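Local coordinates for protein L-Ala-D/L-Glu Epimerase (Escherichia coli, PDB 1JPD) that belongs to the enolase superfamily of enzymes, pairing an enolase-type N-terminal domain with a TIM-barrel-like C-terminal domain, at residues A[264-276]-A[287-299]. Sequence-based numbering, arbitrary orientation.
Sequences ATEARAQGFSLML and SAALPLVPQVSFA
Leu276 reaches across from strand 273-276 to the 3-10 segment 290-295, a compact example of how a barrel strand packs against the 3-10 turns that follow its helix. With CG anti to the backbone N (chi1 179°), its two methyls straddle Leu292 CB, CD1 going on to Leu292 CD1 at 3.5 Å, the two side chains crossing at about a right angle, and CD2 toward Val293 CG2, 4.0 Å away, and Ala289. Val296 packs alongside, its CG1 3.7 Å from Leu274 CB and its CG2 against Leu276 CB. Farther out, the extended side chain of Gln295 reaches from the end of the 3-10 segment to helix 257-269, where its OE1 also lies 3.5 Å from Ala264 CB. This amide oxygen, not the amide face, rests over the centre of one face of the Arg268 guanidinium, 3.4 Å above the plane, the two planes steeply inclined at 63°. On the amide's nitrogen side, a water accepts from Gln295 NE2 and also bonds Thr265 OG1, linking the two segments.

Two backbone bonds join the chains: Ser297 N donates to Leu274 O (2.9 Å) and Leu276 N to Phe298 O (3.0 Å). On the opposite face of the sheet from Leu276, Met275 CG meets Phe298 CB at 3.9 Å, while the phenyl ring leads away. A Schellman motif at Gly271 ends helix 257-269 and turns the chain into strand 273-276, which also pairs with strand 246-249. Parallel strands 273-276 and 298-299, the latter short and weakly bonded, joined through helix 283-289, form the beta-alpha-beta unit characteristic of the TIM-barrel-like domain of enolase-superfamily proteins.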
loop_
_atom_site.group_PDB
_atom_site.type_symbol
_atom_site.label_atom_id
_atom_site.label_comp_id
_atom_site.label_asym_id
_atom_site.label_seq_id
_atom_site.Cartn_x
_atom_site.Cartn_y
_atom_site.Cartn_z
ATOM N N ALA A 264 3.697 -6.278 -10.475
ATOM C CA ALA A 264 2.445 -7.029 -10.546
ATOM C C ALA A 264 2.568 -8.112 -11.612
ATOM O O ALA A 264 2.320 -9.291 -11.350
ATOM C CB ALA A 264 1.287 -6.090 -10.880
ATOM N N THR A 265 2.961 -7.700 -12.814
ATOM C CA THR A 265 3.139 -8.617 -13.932
ATOM C C THR A 265 4.149 -9.696 -13.570
ATOM O O THR A 265 3.873 -10.891 -13.661
ATOM C CB THR A 265 3.677 -7.885 -15.182
ATOM O OG1 THR A 265 2.768 -6.846 -15.558
ATOM C CG2 THR A 265 3.841 -8.862 -16.345
ATOM N N GLU A 266 5.327 -9.255 -13.158
ATOM C CA GLU A 266 6.402 -10.163 -12.803
ATOM C C GLU A 266 6.065 -11.105 -11.654
ATOM O O GLU A 266 6.434 -12.280 -11.684
ATOM C CB GLU A 266 7.655 -9.360 -12.465
ATOM C CG GLU A 266 8.903 -10.196 -12.357
ATOM C CD GLU A 266 9.036 -11.158 -13.511
ATOM O OE1 GLU A 266 8.522 -10.847 -14.610
ATOM O OE2 GLU A 266 9.662 -12.220 -13.322
ATOM N N ALA A 267 5.366 -10.597 -10.643
ATOM C CA ALA A 267 5.011 -11.414 -9.484
ATOM C C ALA A 267 4.027 -12.505 -9.872
ATOM O O ALA A 267 4.191 -13.665 -9.493
ATOM C CB ALA A 267 4.420 -10.543 -8.381
ATOM N N ARG A 268 2.997 -12.122 -10.617
ATOM C CA ARG A 268 1.996 -13.077 -11.071
ATOM C C ARG A 268 2.685 -14.223 -11.799
ATOM O O ARG A 268 2.486 -15.398 -11.476
ATOM C CB ARG A 268 1.032 -12.413 -12.040
ATOM C CG ARG A 268 -0.094 -11.641 -11.424
ATOM C CD ARG A 268 -0.917 -11.097 -12.560
ATOM N NE ARG A 268 -2.239 -10.653 -12.155
ATOM C CZ ARG A 268 -3.174 -10.286 -13.020
ATOM N NH1 ARG A 268 -2.912 -10.318 -14.320
ATOM N NH2 ARG A 268 -4.367 -9.896 -12.592
ATOM N N ALA A 269 3.495 -13.856 -12.790
ATOM C CA ALA A 269 4.225 -14.821 -13.599
ATOM C C ALA A 269 4.935 -15.866 -12.751
ATOM O O ALA A 269 5.056 -17.017 -13.163
ATOM C CB ALA A 269 5.232 -14.099 -14.499
ATOM N N GLN A 270 5.404 -15.478 -11.570
ATOM C CA GLN A 270 6.098 -16.425 -10.703
ATOM C C GLN A 270 5.185 -17.140 -9.721
ATOM O O GLN A 270 5.660 -17.808 -8.802
ATOM C CB GLN A 270 7.230 -15.732 -9.952
ATOM C CG GLN A 270 8.367 -15.323 -10.854
ATOM C CD GLN A 270 9.585 -14.861 -10.086
ATOM O OE1 GLN A 270 10.042 -15.535 -9.159
ATOM N NE2 GLN A 270 10.131 -13.714 -10.477
ATOM N N GLY A 271 3.879 -16.990 -9.908
ATOM C CA GLY A 271 2.928 -17.674 -9.048
ATOM C C GLY A 271 2.471 -16.968 -7.791
ATOM O O GLY A 271 1.777 -17.564 -6.963
ATOM N N PHE A 272 2.847 -15.704 -7.636
ATOM C CA PHE A 272 2.446 -14.951 -6.457
ATOM C C PHE A 272 1.082 -14.303 -6.655
ATOM O O PHE A 272 0.732 -13.907 -7.766
ATOM C CB PHE A 272 3.450 -13.831 -6.142
ATOM C CG PHE A 272 4.815 -14.310 -5.731
ATOM C CD1 PHE A 272 5.828 -14.464 -6.673
ATOM C CD2 PHE A 272 5.103 -14.553 -4.392
ATOM C CE1 PHE A 272 7.113 -14.847 -6.284
ATOM C CE2 PHE A 272 6.383 -14.936 -3.996
ATOM C CZ PHE A 272 7.392 -15.083 -4.944
ATOM N N SER A 273 0.310 -14.207 -5.576
ATOM C CA SER A 273 -0.981 -13.529 -5.632
ATOM C C SER A 273 -0.642 -12.085 -5.241
ATOM O O SER A 273 0.393 -11.840 -4.615
ATOM C CB SER A 273 -1.983 -14.158 -4.649
ATOM O OG SER A 273 -1.377 -14.494 -3.415
ATOM N N LEU A 274 -1.484 -11.129 -5.608
ATOM C CA LEU A 274 -1.176 -9.738 -5.298
ATOM C C LEU A 274 -2.139 -9.052 -4.354
ATOM O O LEU A 274 -3.305 -9.419 -4.243
ATOM C CB LEU A 274 -1.109 -8.905 -6.586
ATOM C CG LEU A 274 -0.268 -9.388 -7.768
ATOM C CD1 LEU A 274 -0.326 -8.338 -8.863
ATOM C CD2 LEU A 274 1.167 -9.641 -7.329
ATOM N N MET A 275 -1.624 -8.033 -3.683
ATOM C CA MET A 275 -2.408 -7.221 -2.774
ATOM C C MET A 275 -1.923 -5.795 -3.020
ATOM O O MET A 275 -0.752 -5.592 -3.329
ATOM C CB MET A 275 -2.141 -7.622 -1.332
ATOM C CG MET A 275 -2.997 -6.858 -0.360
ATOM S SD MET A 275 -2.554 -7.183 1.345
ATOM C CE MET A 275 -3.453 -5.871 2.123
ATOM N N LEU A 276 -2.810 -4.814 -2.919
ATOM C CA LEU A 276 -2.414 -3.426 -3.129
ATOM C C LEU A 276 -2.544 -2.693 -1.804
ATOM O O LEU A 276 -3.628 -2.648 -1.225
ATOM C CB LEU A 276 -3.298 -2.754 -4.187
ATOM C CG LEU A 276 -3.009 -1.275 -4.501
ATOM C CD1 LEU A 276 -1.622 -1.141 -5.093
ATOM C CD2 LEU A 276 -4.044 -0.726 -5.481
ATOM N N SER A 287 -5.235 7.577 -5.802
ATOM C CA SER A 287 -5.542 7.728 -7.226
ATOM C C SER A 287 -4.404 7.182 -8.076
ATOM O O SER A 287 -4.638 6.494 -9.063
ATOM C CB SER A 287 -5.754 9.202 -7.593
ATOM O OG SER A 287 -6.857 9.764 -6.903
ATOM N N ALA A 288 -3.172 7.495 -7.686
ATOM C CA ALA A 288 -1.998 7.043 -8.425
ATOM C C ALA A 288 -1.825 5.524 -8.401
ATOM O O ALA A 288 -1.165 4.961 -9.272
ATOM C CB ALA A 288 -0.737 7.727 -7.875
ATOM N N ALA A 289 -2.421 4.865 -7.412
ATOM C CA ALA A 289 -2.313 3.414 -7.288
ATOM C C ALA A 289 -3.460 2.637 -7.939
ATOM O O ALA A 289 -3.297 1.469 -8.306
ATOM C CB ALA A 289 -2.213 3.034 -5.824
ATOM N N LEU A 290 -4.611 3.284 -8.096
ATOM C CA LEU A 290 -5.786 2.631 -8.671
ATOM C C LEU A 290 -5.583 1.718 -9.882
ATOM O O LEU A 290 -6.152 0.630 -9.940
ATOM C CB LEU A 290 -6.853 3.677 -8.979
ATOM C CG LEU A 290 -7.391 4.293 -7.688
ATOM C CD1 LEU A 290 -8.322 5.457 -8.012
ATOM C CD2 LEU A 290 -8.106 3.220 -6.870
ATOM N N PRO A 291 -4.763 2.135 -10.855
ATOM C CA PRO A 291 -4.540 1.292 -12.034
ATOM C C PRO A 291 -4.255 -0.178 -11.717
ATOM O O PRO A 291 -4.488 -1.048 -12.554
ATOM C CB PRO A 291 -3.361 1.975 -12.720
ATOM C CG PRO A 291 -3.606 3.411 -12.420
ATOM C CD PRO A 291 -3.982 3.380 -10.950
ATOM N N LEU A 292 -3.755 -0.451 -10.516
ATOM C CA LEU A 292 -3.436 -1.821 -10.108
ATOM C C LEU A 292 -4.626 -2.612 -9.556
ATOM O O LEU A 292 -4.607 -3.841 -9.550
ATOM C CB LEU A 292 -2.320 -1.808 -9.051
ATOM C CG LEU A 292 -0.932 -1.322 -9.474
ATOM C CD1 LEU A 292 -0.078 -1.060 -8.254
ATOM C CD2 LEU A 292 -0.280 -2.360 -10.363
ATOM N N VAL A 293 -5.658 -1.910 -9.100
ATOM C CA VAL A 293 -6.828 -2.551 -8.507
ATOM C C VAL A 293 -7.381 -3.795 -9.208
ATOM O O VAL A 293 -7.629 -4.811 -8.560
ATOM C CB VAL A 293 -7.977 -1.538 -8.315
ATOM C CG1 VAL A 293 -9.205 -2.250 -7.771
ATOM C CG2 VAL A 293 -7.546 -0.439 -7.348
ATOM N N PRO A 294 -7.590 -3.737 -10.534
ATOM C CA PRO A 294 -8.122 -4.923 -11.212
ATOM C C PRO A 294 -7.206 -6.147 -11.173
ATOM O O PRO A 294 -7.622 -7.241 -11.550
ATOM C CB PRO A 294 -8.377 -4.422 -12.633
ATOM C CG PRO A 294 -7.337 -3.377 -12.807
ATOM C CD PRO A 294 -7.392 -2.636 -11.491
ATOM N N GLN A 295 -5.971 -5.977 -10.709
ATOM C CA GLN A 295 -5.037 -7.102 -10.639
ATOM C C GLN A 295 -4.860 -7.723 -9.260
ATOM O O GLN A 295 -4.231 -8.776 -9.136
ATOM C CB GLN A 295 -3.647 -6.694 -11.123
ATOM C CG GLN A 295 -3.544 -6.394 -12.586
ATOM C CD GLN A 295 -2.107 -6.325 -13.042
ATOM O OE1 GLN A 295 -1.355 -7.292 -12.904
ATOM N NE2 GLN A 295 -1.716 -5.180 -13.591
ATOM N N VAL A 296 -5.416 -7.097 -8.229
ATOM C CA VAL A 296 -5.213 -7.613 -6.881
ATOM C C VAL A 296 -6.385 -8.296 -6.179
ATOM O O VAL A 296 -7.547 -7.975 -6.425
ATOM C CB VAL A 296 -4.668 -6.489 -5.975
ATOM C CG1 VAL A 296 -3.342 -5.967 -6.544
ATOM C CG2 VAL A 296 -5.676 -5.360 -5.881
ATOM N N SER A 297 -6.042 -9.240 -5.300
ATOM C CA SER A 297 -7.000 -10.017 -4.516
ATOM C C SER A 297 -7.607 -9.181 -3.396
ATOM O O SER A 297 -8.777 -9.345 -3.046
ATOM C CB SER A 297 -6.312 -11.241 -3.902
ATOM O OG SER A 297 -5.753 -12.081 -4.895
ATOM N N PHE A 298 -6.797 -8.296 -2.819
ATOM C CA PHE A 298 -7.261 -7.421 -1.750
ATOM C C PHE A 298 -6.747 -6.016 -1.991
ATOM O O PHE A 298 -5.643 -5.834 -2.493
ATOM C CB PHE A 298 -6.761 -7.904 -0.385
ATOM C CG PHE A 298 -7.145 -9.315 -0.065
ATOM C CD1 PHE A 298 -6.253 -10.360 -0.291
ATOM C CD2 PHE A 298 -8.413 -9.610 0.430
ATOM C CE1 PHE A 298 -6.618 -11.674 -0.029
ATOM C CE2 PHE A 298 -8.785 -10.921 0.694
ATOM C CZ PHE A 298 -7.888 -11.955 0.463
ATOM N N ALA A 299 -7.558 -5.027 -1.640
ATOM C CA ALA A 299 -7.167 -3.637 -1.793
ATOM C C ALA A 299 -7.229 -2.976 -0.423
ATOM O O ALA A 299 -8.285 -2.945 0.210
ATOM C CB ALA A 299 -8.100 -2.922 -2.756
HETATM O O HOH W 1 1.029 -4.600 -14.639
HETATM O O HOH W 2 -4.090 -11.539 -6.817
#